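Local coordinates for protein glucosidase (Croceicoccus marinus, PDB 5Z3K) that probably hydrolyses O-glycosidic bonds as a beta-glucosidase of glycoside hydrolase family 39, at residues L224-Y229 against R240-E245; E245-V250 against T258-S263. All blocks are in the same frame, centred on the assembly; numbering follows the deposited sequence.

Overall arrangement
Both interactions belong to one beta-alpha-beta unit of the eight-stranded parallel barrel: strand 223-229, helix 238-252 and strand 259-266. Along the chain they come in series. Interaction 1 sets the first strand against the N-terminal part of the helix; interaction 2 sets residues 245-250, further along the same helix, against the following strand. Glu245 is common to the two, and their centres lie about 6 Å apart. The strands are neighbours in the sheet, joined by probable backbone hydrogen bonds such as Leu224 N to Glu259 O (2.8 Å). The shared helix 238-252 covers the outer side of both. Together the contacts hold one helix of the TIM barrel against two neighbouring strands.

Interaction 1 (L224-Y229 against R240-E245); sequences LSWMWY and RTIAAE
Ile242 packs against Trp226 and Trp228 where strand 223-229 of the TIM barrel meets the helix that follows it, the first half of a beta-alpha-beta crossover. The segment axes approach to 9.7 Å, and two indoles and the Ile242 side chain occupy much of that interval. The tight part is centred on Ile242, whose two branches serve different rings. Ile242 CG1 lies over one face of Trp228, 3.7 Å from the centroid of the five-membered ring and 13° off the normal, a CH-pi contact; Ile242 CD1 continues over the six-membered ring, 3.8 Å from CZ2 of Trp228. The other branch, Ile242 CG2, meets CZ3 of Trp226 at 3.4 Å. Trp226 can extend its six-membered ring to the helix because CG sits between the backbone N and the carbonyl carbon (chi1 52°), and CZ2 and CH2 of this ring reach Ala243. No hydrogen bond crosses the contact, which is wholly apolar. Val246, a turn further along the helix, and Val197 of the preceding strand 191-197 also touch Trp226, whereas Pro200 and Pro410 from loops lie against Trp228. One turn of helix thus shows two characters: Ile242 and Ala243 are buried against the indoles, while Ala244 directs its methyl away from the strand and is exposed. The polar edge of Trp228 is held by the helix start, with NE1 hydrogen-bonded to Asp238 OD2.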
ATOM      1  N   LEU A 224       4.380  13.244   3.103  1.00 16.53           N
ATOM      2  CA  LEU A 224       2.990  13.670   3.077  1.00 15.70           C
ATOM      3  C   LEU A 224       2.159  12.457   2.682  1.00 14.37           C
ATOM      4  O   LEU A 224       2.353  11.899   1.600  1.00 18.11           O
ATOM      5  CB  LEU A 224       2.798  14.830   2.093  1.00 18.60           C
ATOM      6  CG  LEU A 224       1.526  15.693   2.074  1.00 17.12           C
ATOM      7  CD1 LEU A 224       0.332  14.932   1.474  1.00 19.65           C
ATOM      8  CD2 LEU A 224       1.194  16.276   3.447  1.00 19.74           C
ATOM      9  N   SER A 225       1.261  12.033   3.560  1.00 15.44           N
ATOM     10  CA  SER A 225       0.498  10.817   3.309  1.00 14.78           C
ATOM     11  C   SER A 225      -0.932  11.157   2.885  1.00 13.98           C
ATOM     12  O   SER A 225      -1.507  12.166   3.310  1.00 15.30           O
ATOM     13  CB  SER A 225       0.514   9.914   4.545  1.00 13.19           C
ATOM     14  OG  SER A 225      -0.174  10.518   5.625  1.00 16.48           O
ATOM     15  N   TRP A 226      -1.480  10.326   1.997  1.00 12.48           N
ATOM     16  CA  TRP A 226      -2.770  10.577   1.361  1.00 13.46           C
ATOM     17  C   TRP A 226      -3.333   9.251   0.870  1.00 17.17           C
ATOM     18  O   TRP A 226      -2.646   8.227   0.879  1.00 13.82           O
ATOM     19  CB  TRP A 226      -2.632  11.577   0.198  1.00 13.73           C
ATOM     20  CG  TRP A 226      -1.565  11.189  -0.783  1.00 13.70           C
ATOM     21  CD1 TRP A 226      -0.221  11.343  -0.625  1.00 18.40           C
ATOM     22  CD2 TRP A 226      -1.748  10.573  -2.069  1.00 12.64           C
ATOM     23  NE1 TRP A 226       0.446  10.858  -1.725  1.00 14.51           N
ATOM     24  CE2 TRP A 226      -0.467  10.373  -2.623  1.00 14.08           C
ATOM     25  CE3 TRP A 226      -2.867  10.155  -2.793  1.00 12.13           C
ATOM     26  CZ2 TRP A 226      -0.274   9.798  -3.889  1.00 12.48           C
ATOM     27  CZ3 TRP A 226      -2.672   9.574  -4.046  1.00 13.20           C
ATOM     28  CH2 TRP A 226      -1.384   9.400  -4.574  1.00 14.11           C
HETATM   29  N   MSE A 227      -4.592   9.281   0.423  1.00 11.71           N
HETATM   30  CA  MSE A 227      -5.270   8.047  -0.012  1.00 17.54           C
HETATM   31  C   MSE A 227      -5.975   8.210  -1.352  1.00 15.83           C
HETATM   32  O   MSE A 227      -6.286   9.328  -1.762  1.00 17.18           O
HETATM   33  CB  MSE A 227      -6.279   7.589   1.040  1.00 19.77           C
HETATM   34  CG  MSE A 227      -7.716   8.118   0.883  1.00 19.04           C
HETATM   35 SE   MSE A 227      -8.743   7.388   2.402  0.71 28.81          SE
HETATM   36  CE  MSE A 227      -7.390   7.975   3.615  1.00 22.27           C
ATOM     37  N   TRP A 228      -6.235   7.091  -2.024  1.00 15.19           N
ATOM     38  CA  TRP A 228      -7.013   7.118  -3.257  1.00 13.53           C
ATOM     39  C   TRP A 228      -7.637   5.749  -3.508  1.00 15.29           C
ATOM     40  O   TRP A 228      -6.994   4.720  -3.300  1.00 14.58           O
ATOM     41  CB  TRP A 228      -6.175   7.526  -4.472  1.00 16.98           C
ATOM     42  CG  TRP A 228      -7.096   7.903  -5.572  1.00 17.58           C
ATOM     43  CD1 TRP A 228      -7.418   7.168  -6.675  1.00 16.98           C
ATOM     44  CD2 TRP A 228      -7.891   9.090  -5.627  1.00 13.60           C
ATOM     45  NE1 TRP A 228      -8.352   7.848  -7.436  1.00 16.89           N
ATOM     46  CE2 TRP A 228      -8.664   9.023  -6.803  1.00 13.80           C
ATOM     47  CE3 TRP A 228      -8.022  10.205  -4.793  1.00 12.83           C
ATOM     48  CZ2 TRP A 228      -9.552  10.034  -7.168  1.00 16.92           C
ATOM     49  CZ3 TRP A 228      -8.901  11.204  -5.158  1.00 20.35           C
ATOM     50  CH2 TRP A 228      -9.648  11.116  -6.339  1.00 20.14           C
ATOM     51  N   TYR A 229      -8.890   5.750  -3.966  1.00 13.75           N
ATOM     52  CA  TYR A 229      -9.597   4.537  -4.342  1.00 15.75           C
ATOM     53  C   TYR A 229     -10.131   4.675  -5.761  1.00 16.03           C
ATOM     54  O   TYR A 229     -10.442   5.779  -6.215  1.00 18.53           O
ATOM     55  CB  TYR A 229     -10.777   4.246  -3.409  1.00 16.64           C
ATOM     56  CG  TYR A 229     -10.431   4.117  -1.951  1.00 18.87           C
ATOM     57  CD1 TYR A 229      -9.738   3.009  -1.473  1.00 22.10           C
ATOM     58  CD2 TYR A 229     -10.816   5.096  -1.042  1.00 22.22           C
ATOM     59  CE1 TYR A 229      -9.432   2.881  -0.122  1.00 17.99           C
ATOM     60  CE2 TYR A 229     -10.516   4.981   0.301  1.00 28.68           C
ATOM     61  CZ  TYR A 229      -9.825   3.875   0.756  1.00 26.38           C
ATOM     62  OH  TYR A 229      -9.533   3.773   2.099  1.00 31.07           O
ATOM     63  N   ARG A 240      -1.100   7.146 -10.246  1.00 12.88           N
ATOM     64  CA  ARG A 240      -0.075   8.002 -10.842  1.00 16.97           C
ATOM     65  C   ARG A 240      -0.604   9.413 -11.045  1.00 15.08           C
ATOM     66  O   ARG A 240       0.071  10.397 -10.708  1.00 16.32           O
ATOM     67  CB  ARG A 240       0.397   7.429 -12.182  1.00 11.16           C
ATOM     68  CG  ARG A 240       1.401   8.340 -12.874  1.00 13.43           C
ATOM     69  CD  ARG A 240       1.615   7.946 -14.327  1.00 16.97           C
ATOM     70  NE  ARG A 240       2.201   6.613 -14.456  1.00 13.79           N
ATOM     71  CZ  ARG A 240       2.453   6.034 -15.632  1.00 18.37           C
ATOM     72  NH1 ARG A 240       2.166   6.682 -16.762  1.00 15.46           N
ATOM     73  NH2 ARG A 240       2.984   4.821 -15.681  1.00 14.77           N
ATOM     74  N   THR A 241      -1.819   9.524 -11.592  1.00 13.32           N
ATOM     75  CA  THR A 241      -2.423  10.836 -11.841  1.00 17.24           C
ATOM     76  C   THR A 241      -2.548  11.648 -10.554  1.00 15.76           C
ATOM     77  O   THR A 241      -2.197  12.835 -10.526  1.00 17.43           O
ATOM     78  CB  THR A 241      -3.791  10.673 -12.502  1.00 17.86           C
ATOM     79  OG1 THR A 241      -3.636   9.963 -13.732  1.00 19.04           O
ATOM     80  CG2 THR A 241      -4.435  12.040 -12.786  1.00 20.66           C
ATOM     81  N   ILE A 242      -3.046  11.033  -9.476  1.00 12.91           N
ATOM     82  CA  ILE A 242      -3.218  11.802  -8.241  1.00 14.28           C
ATOM     83  C   ILE A 242      -1.864  12.210  -7.670  1.00 14.49           C
ATOM     84  O   ILE A 242      -1.679  13.349  -7.219  1.00 16.32           O
ATOM     85  CB  ILE A 242      -4.041  11.018  -7.201  1.00 15.68           C
ATOM     86  CG1 ILE A 242      -5.382  10.557  -7.778  1.00 15.59           C
ATOM     87  CG2 ILE A 242      -4.264  11.875  -5.953  1.00 14.81           C
ATOM     88  CD1 ILE A 242      -6.260  11.684  -8.255  1.00 17.10           C
ATOM     89  N   ALA A 243      -0.894  11.288  -7.680  1.00 12.64           N
ATOM     90  CA  ALA A 243       0.401  11.568  -7.072  1.00 13.34           C
ATOM     91  C   ALA A 243       1.077  12.753  -7.744  1.00 14.09           C
ATOM     92  O   ALA A 243       1.758  13.542  -7.081  1.00 14.48           O
ATOM     93  CB  ALA A 243       1.306  10.333  -7.149  1.00 15.20           C
ATOM     94  N   ALA A 244       0.915  12.883  -9.060  1.00 16.06           N
ATOM     95  CA  ALA A 244       1.496  14.026  -9.756  1.00 17.47           C
ATOM     96  C   ALA A 244       0.929  15.330  -9.216  1.00 15.77           C
ATOM     97  O   ALA A 244       1.676  16.286  -8.967  1.00 18.06           O
ATOM     98  CB  ALA A 244       1.256  13.904 -11.265  1.00 17.71           C
ATOM     99  N   GLU A 245      -0.385  15.377  -8.998  1.00 15.12           N
ATOM    100  CA  GLU A 245      -1.009  16.592  -8.485  1.00 18.93           C
ATOM    101  C   GLU A 245      -0.579  16.873  -7.050  1.00 21.62           C
ATOM    102  O   GLU A 245      -0.307  18.026  -6.689  1.00 19.73           O
ATOM    103  CB  GLU A 245      -2.528  16.480  -8.589  1.00 17.25           C
ATOM    104  CG  GLU A 245      -3.259  17.698  -8.064  1.00 30.99           C
ATOM    105  CD  GLU A 245      -2.951  18.948  -8.867  1.00 37.74           C
ATOM    106  OE1 GLU A 245      -2.467  18.811 -10.015  1.00 36.13           O
ATOM    107  OE2 GLU A 245      -3.190  20.061  -8.348  1.00 37.12           O
TER

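Interaction 2 (E245-V250 against T258-S263); sequences EVRAIV and TELLLS
The second half of a beta-alpha-beta crossover brings helix 238-252 back onto the start of strand 259-266, with Arg247 and Leu260 at the middle of the contact. Arg247 leaves the helix with CG anti to the backbone N (chi1 180°), then turns twice further out along the chain, which brings its guanidinium to the residue just before the strand. There NH1 and NH2 of Arg247 both donate to the carbonyl O of Thr258, each at 2.9 Å, with N-H...O angles of 147° and 143°. The oxygen lies almost exactly in the guanidinium plane, at the edge between the two terminal nitrogens, and takes a bond from each. NH2 also forms a salt bridge with Asp251 OD1, one turn along the helix, which helps to fix the rotation of the group. In the eight-stranded TIM barrel this is the layer between the sheet and its outer helices, and Leu260 projects into it, against the guanidinium. Its CD2 lies over one guanidinium face, displaced toward the rim, while Leu260 CD1 comes 3.5 Å from the backbone N of Arg247. Leu260 CD1 also meets Val246 CG1 at 3.9 Å, and Leu260 CD2 approaches Val250 CG2 at 4.1 Å; the valine side chains run counter to the leucine as they pass it. A leucine in place of Arg247 would probably leave the Thr258 carbonyl without its two donors and Asp251 without its salt-bridge mate. Thr258 CB faces Val250 CG1 at a looser 4.3 Å, and its OG1 is hydrogen-bonded to Leu221 O.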
ATOM      1  N   GLU A 245      -0.385  15.377  -8.998  1.00 15.12           N
ATOM      2  CA  GLU A 245      -1.009  16.592  -8.485  1.00 18.93           C
ATOM      3  C   GLU A 245      -0.579  16.873  -7.050  1.00 21.62           C
ATOM      4  O   GLU A 245      -0.307  18.026  -6.689  1.00 19.73           O
ATOM      5  CB  GLU A 245      -2.528  16.480  -8.589  1.00 17.25           C
ATOM      6  CG  GLU A 245      -3.259  17.698  -8.064  1.00 30.99           C
ATOM      7  CD  GLU A 245      -2.951  18.948  -8.867  1.00 37.74           C
ATOM      8  OE1 GLU A 245      -2.467  18.811 -10.015  1.00 36.13           O
ATOM      9  OE2 GLU A 245      -3.190  20.061  -8.348  1.00 37.12           O
ATOM     10  N   VAL A 246      -0.491  15.832  -6.224  1.00 16.25           N
ATOM     11  CA  VAL A 246      -0.059  16.018  -4.843  1.00 15.46           C
ATOM     12  C   VAL A 246       1.382  16.495  -4.804  1.00 15.42           C
ATOM     13  O   VAL A 246       1.745  17.379  -4.016  1.00 19.51           O
ATOM     14  CB  VAL A 246      -0.245  14.712  -4.050  1.00 13.72           C
ATOM     15  CG1 VAL A 246       0.331  14.868  -2.662  1.00 16.44           C
ATOM     16  CG2 VAL A 246      -1.712  14.341  -3.998  1.00 14.72           C
ATOM     17  N   ARG A 247       2.227  15.910  -5.652  1.00 18.46           N
ATOM     18  CA  ARG A 247       3.612  16.341  -5.748  1.00 19.86           C
ATOM     19  C   ARG A 247       3.705  17.833  -6.025  1.00 17.51           C
ATOM     20  O   ARG A 247       4.487  18.543  -5.383  1.00 18.14           O
ATOM     21  CB  ARG A 247       4.325  15.555  -6.850  1.00 16.64           C
ATOM     22  CG  ARG A 247       5.781  15.961  -7.016  1.00 16.37           C
ATOM     23  CD  ARG A 247       6.627  15.275  -5.967  1.00 14.88           C
ATOM     24  NE  ARG A 247       6.853  16.124  -4.800  1.00 18.24           N
ATOM     25  CZ  ARG A 247       7.313  15.687  -3.630  1.00 26.03           C
ATOM     26  NH1 ARG A 247       7.585  14.396  -3.457  1.00 17.93           N
ATOM     27  NH2 ARG A 247       7.499  16.545  -2.626  1.00 20.80           N
ATOM     28  N   ALA A 248       2.879  18.332  -6.947  1.00 20.62           N
ATOM     29  CA  ALA A 248       2.928  19.755  -7.297  1.00 19.65           C
ATOM     30  C   ALA A 248       2.518  20.653  -6.128  1.00 21.70           C
ATOM     31  O   ALA A 248       3.093  21.733  -5.939  1.00 21.97           O
ATOM     32  CB  ALA A 248       2.039  20.023  -8.509  1.00 18.71           C
ATOM     33  N   ILE A 249       1.513  20.243  -5.349  1.00 22.72           N
ATOM     34  CA  ILE A 249       1.073  21.066  -4.219  1.00 22.24           C
ATOM     35  C   ILE A 249       2.109  21.040  -3.103  1.00 24.64           C
ATOM     36  O   ILE A 249       2.402  22.071  -2.481  1.00 24.01           O
ATOM     37  CB  ILE A 249      -0.305  20.598  -3.721  1.00 22.79           C
ATOM     38  CG1 ILE A 249      -1.372  20.873  -4.770  1.00 21.76           C
ATOM     39  CG2 ILE A 249      -0.673  21.264  -2.394  1.00 25.76           C
ATOM     40  CD1 ILE A 249      -2.585  20.030  -4.592  1.00 23.04           C
ATOM     41  N   VAL A 250       2.677  19.865  -2.828  1.00 21.43           N
ATOM     42  CA  VAL A 250       3.708  19.768  -1.799  1.00 25.41           C
ATOM     43  C   VAL A 250       4.937  20.584  -2.190  1.00 21.42           C
ATOM     44  O   VAL A 250       5.528  21.281  -1.356  1.00 22.08           O
ATOM     45  CB  VAL A 250       4.058  18.290  -1.538  1.00 20.44           C
ATOM     46  CG1 VAL A 250       5.253  18.181  -0.612  1.00 21.87           C
ATOM     47  CG2 VAL A 250       2.850  17.572  -0.945  1.00 18.54           C
ATOM     48  N   THR A 258      10.366  16.128   0.651  1.00 19.15           N
ATOM     49  CA  THR A 258       9.368  15.322   1.335  1.00 20.39           C
ATOM     50  C   THR A 258       8.827  14.247   0.399  1.00 19.44           C
ATOM     51  O   THR A 258       8.482  14.533  -0.751  1.00 19.52           O
ATOM     52  CB  THR A 258       8.233  16.220   1.826  1.00 22.03           C
ATOM     53  OG1 THR A 258       8.730  17.119   2.834  1.00 21.27           O
ATOM     54  CG2 THR A 258       7.093  15.397   2.386  1.00 18.61           C
ATOM     55  N   GLU A 259       8.753  13.010   0.893  1.00 15.06           N
ATOM     56  CA  GLU A 259       8.241  11.913   0.084  1.00 16.79           C
ATOM     57  C   GLU A 259       6.711  11.916   0.060  1.00 19.43           C
ATOM     58  O   GLU A 259       6.045  12.478   0.940  1.00 16.83           O
ATOM     59  CB  GLU A 259       8.750  10.571   0.617  1.00 17.21           C
ATOM     60  CG  GLU A 259      10.249  10.383   0.478  1.00 21.24           C
ATOM     61  CD  GLU A 259      10.682   8.955   0.752  1.00 27.39           C
ATOM     62  OE1 GLU A 259       9.805   8.115   1.030  1.00 27.96           O
ATOM     63  OE2 GLU A 259      11.894   8.673   0.680  1.00 32.13           O
ATOM     64  N   LEU A 260       6.152  11.283  -0.973  1.00 13.64           N
ATOM     65  CA  LEU A 260       4.714  11.057  -1.065  1.00 14.14           C
ATOM     66  C   LEU A 260       4.414   9.624  -0.635  1.00 13.27           C
ATOM     67  O   LEU A 260       4.922   8.676  -1.237  1.00 13.51           O
ATOM     68  CB  LEU A 260       4.206  11.294  -2.484  1.00 14.92           C
ATOM     69  CG  LEU A 260       4.322  12.710  -3.041  1.00 16.34           C
ATOM     70  CD1 LEU A 260       3.318  12.895  -4.177  1.00 14.80           C
ATOM     71  CD2 LEU A 260       4.120  13.750  -1.943  1.00 15.60           C
ATOM     72  N   LEU A 261       3.590   9.464   0.392  1.00 14.18           N
ATOM     73  CA  LEU A 261       3.232   8.136   0.879  1.00 14.44           C
ATOM     74  C   LEU A 261       1.754   7.894   0.623  1.00 13.53           C
ATOM     75  O   LEU A 261       0.902   8.628   1.135  1.00 12.76           O
ATOM     76  CB  LEU A 261       3.556   7.990   2.367  1.00 12.88           C
ATOM     77  CG  LEU A 261       3.719   6.560   2.885  1.00 14.78           C
ATOM     78  CD1 LEU A 261       4.611   6.571   4.119  1.00 16.05           C
ATOM     79  CD2 LEU A 261       2.367   5.957   3.216  1.00 20.26           C
ATOM     80  N   LEU A 262       1.459   6.853  -0.149  1.00 10.66           N
ATOM     81  CA  LEU A 262       0.092   6.473  -0.481  1.00  9.38           C
ATOM     82  C   LEU A 262      -0.394   5.515   0.609  1.00 13.58           C
ATOM     83  O   LEU A 262      -0.115   4.314   0.569  1.00 13.88           O
ATOM     84  CB  LEU A 262       0.059   5.864  -1.881  1.00 14.34           C
ATOM     85  CG  LEU A 262      -1.233   5.355  -2.520  1.00 12.63           C
ATOM     86  CD1 LEU A 262      -2.369   6.387  -2.411  1.00 12.18           C
ATOM     87  CD2 LEU A 262      -0.949   4.951  -3.978  1.00 12.18           C
ATOM     88  N   SER A 263      -1.114   6.054   1.606  1.00 13.00           N
ATOM     89  CA  SER A 263      -1.441   5.284   2.808  1.00 13.61           C
ATOM     90  C   SER A 263      -2.571   4.286   2.603  1.00 12.37           C
ATOM     91  O   SER A 263      -2.686   3.332   3.385  1.00 11.62           O
ATOM     92  CB  SER A 263      -1.813   6.234   3.953  1.00 13.90           C
ATOM     93  OG  SER A 263      -0.635   6.685   4.595  1.00 16.24           O
TER